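FAD:protein FMN transferase (PDB 5MGY) probably transfers FMN from FAD to a threonine of a target protein, releasing AMP, with magnesium as cofactor. Local coordinates at residues A[107-112]-A[124-129]. Numbering follows the deposited sequence.
Unlike the reference sequence in segment 124-129: Ser127 (reference Arg).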
loop_
_atom_site.group_PDB
_atom_site.type_symbol
_atom_site.label_atom_id
_atom_site.label_comp_id
_atom_site.label_asym_id
_atom_site.label_seq_id
_atom_site.Cartn_x
_atom_site.Cartn_y
_atom_site.Cartn_z
ATOM N N ASN A 107 16.469 -2.353 7.939
ATOM C CA ASN A 107 17.273 -3.280 8.754
ATOM C C ASN A 107 18.227 -2.583 9.706
ATOM O O ASN A 107 18.484 -3.099 10.768
ATOM C CB ASN A 107 18.020 -4.280 7.883
ATOM C CG ASN A 107 17.081 -5.325 7.258
ATOM O OD1 ASN A 107 16.024 -5.648 7.798
ATOM N ND2 ASN A 107 17.468 -5.860 6.112
ATOM N N LEU A 108 18.688 -1.388 9.355
ATOM C CA LEU A 108 19.475 -0.599 10.274
ATOM C C LEU A 108 18.664 -0.104 11.446
ATOM O O LEU A 108 19.126 -0.166 12.570
ATOM C CB LEU A 108 20.094 0.594 9.587
ATOM C CG LEU A 108 21.034 1.349 10.502
ATOM C CD1 LEU A 108 22.229 0.462 10.803
ATOM C CD2 LEU A 108 21.449 2.674 9.877
ATOM N N TRP A 109 17.477 0.424 11.197
ATOM C CA TRP A 109 16.690 0.971 12.293
ATOM C C TRP A 109 15.837 -0.125 13.003
ATOM O O TRP A 109 14.943 0.211 13.780
ATOM C CB TRP A 109 15.827 2.173 11.813
ATOM C CG TRP A 109 16.557 3.527 11.530
ATOM C CD1 TRP A 109 17.038 3.964 10.334
ATOM C CD2 TRP A 109 16.779 4.593 12.444
ATOM N NE1 TRP A 109 17.578 5.215 10.446
ATOM C CE2 TRP A 109 17.443 5.630 11.737
ATOM C CE3 TRP A 109 16.475 4.785 13.786
ATOM C CZ2 TRP A 109 17.825 6.843 12.339
ATOM C CZ3 TRP A 109 16.890 5.981 14.405
ATOM C CH2 TRP A 109 17.554 6.996 13.669
ATOM N N GLY A 110 16.073 -1.411 12.738
ATOM C CA GLY A 110 15.329 -2.504 13.390
ATOM C C GLY A 110 13.910 -2.823 12.886
ATOM O O GLY A 110 13.221 -3.718 13.380
ATOM N N PHE A 111 13.444 -2.082 11.895
ATOM C CA PHE A 111 12.054 -2.194 11.440
ATOM C C PHE A 111 11.847 -3.281 10.383
ATOM O O PHE A 111 10.727 -3.430 9.895
ATOM C CB PHE A 111 11.558 -0.840 10.896
ATOM C CG PHE A 111 11.878 0.355 11.794
ATOM C CD1 PHE A 111 11.793 0.291 13.200
ATOM C CD2 PHE A 111 12.214 1.559 11.235
ATOM C CE1 PHE A 111 12.068 1.411 13.996
ATOM C CE2 PHE A 111 12.485 2.676 12.026
ATOM C CZ PHE A 111 12.414 2.611 13.398
ATOM N N GLY A 112 12.895 -4.030 10.043
ATOM C CA GLY A 112 12.872 -4.905 8.879
ATOM C C GLY A 112 12.762 -6.371 9.255
ATOM O O GLY A 112 12.547 -6.705 10.416
ATOM N N GLU A 124 27.157 7.504 11.468
ATOM C CA GLU A 124 28.074 6.866 10.538
ATOM C C GLU A 124 27.443 5.743 9.756
ATOM O O GLU A 124 27.571 5.711 8.537
ATOM C CB GLU A 124 29.296 6.309 11.278
ATOM C CG GLU A 124 30.393 7.280 11.617
ATOM C CD GLU A 124 29.954 8.556 12.319
ATOM O OE1 GLU A 124 30.457 9.641 11.960
ATOM O OE2 GLU A 124 29.166 8.461 13.271
ATOM N N ASP A 125 26.793 4.820 10.449
ATOM C CA ASP A 125 26.123 3.677 9.799
ATOM C C ASP A 125 25.016 4.121 8.819
ATOM O O ASP A 125 24.812 3.476 7.795
ATOM C CB ASP A 125 25.469 2.751 10.841
ATOM C CG ASP A 125 26.446 2.128 11.806
ATOM O OD1 ASP A 125 26.106 2.063 13.000
ATOM O OD2 ASP A 125 27.526 1.701 11.371
ATOM N N ILE A 126 24.286 5.179 9.200
ATOM C CA ILE A 126 23.248 5.855 8.384
ATOM C C ILE A 126 23.820 6.319 7.036
ATOM O O ILE A 126 23.221 6.057 5.990
ATOM C CB ILE A 126 22.590 7.076 9.158
ATOM C CG1 ILE A 126 21.428 6.613 10.075
ATOM C CG2 ILE A 126 22.081 8.176 8.216
ATOM C CD1 ILE A 126 20.984 7.608 11.150
ATOM N N SER A 127 24.939 7.047 7.087
ATOM C CA SER A 127 25.636 7.558 5.901
ATOM C C SER A 127 26.043 6.421 4.942
ATOM O O SER A 127 25.881 6.548 3.717
ATOM C CB SER A 127 26.863 8.352 6.333
ATOM O OG SER A 127 27.572 8.842 5.208
ATOM N N ALA A 128 26.505 5.310 5.540
ATOM C CA ALA A 128 26.903 4.046 4.838
ATOM C C ALA A 128 25.727 3.327 4.200
ATOM O O ALA A 128 25.803 2.871 3.064
ATOM C CB ALA A 128 27.607 3.073 5.799
ATOM N N ALA A 129 24.650 3.176 4.956
ATOM C CA ALA A 129 23.463 2.549 4.433
ATOM C C ALA A 129 22.781 3.390 3.331
ATOM O O ALA A 129 22.360 2.848 2.335
ATOM C CB ALA A 129 22.506 2.204 5.566
#
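Leu108 and Trp109 meet Asp125, Ile126 and Ala129 in a small apolar contact between the C-terminal end of helix 103-108 and one face of helix 123-131, at the surface of the protein; the centre of the contact lies about 23 Å from the centre of the chain. No hydrogen bond crosses it, and the two segments together bury 193 Å². Leu108 supplies the larger share from its segment, with 73 Å² buried against 28 Å² for Trp109: CG anti to the backbone N (chi1 -174°) aims the isobutyl end at the helix. Both methyls border CB of Asp125, CD1 at 4.0 Å and CD2 at 4.1 Å, and CD2 also meets Ile126, 3.8 Å from its backbone N and 3.9 Å from its CG1. A looser contact, 4.5 Å from Leu108 CD2, is made by CB of Ala129, one turn along from Asp125. This i, i+1, i+4 spacing is that of a single helical face receiving one leucine. In the fold, the contact joins two successive short helices of the ApbE chain through a connection of irregular structure; Pro121 from that connection also touches Leu108 and Trp109. Ile126 has CG1 anti to its carbonyl carbon, and its extended branch brings CD1 obliquely to the indole of Trp109, 3.5 Å from CZ2, the six-membered ring rather than NE1 being approached most closely. Its CG1 thus borders leucine and indole together, since Trp109 NE1 is 4.1 Å from it. An alanine in place of Ile126 would probably leave Trp109 CZ2 and Leu108 CD2 without their shared aliphatic neighbour and open a gap between the helices. On the Trp109 side, NE1 makes a weak hydrogen bond to Gly250 O, and the Trp109 side chain also touches Gln251. At the start of the second helix, the backbone N of Asp125 is hydrogen-bonded to Ser122 OG.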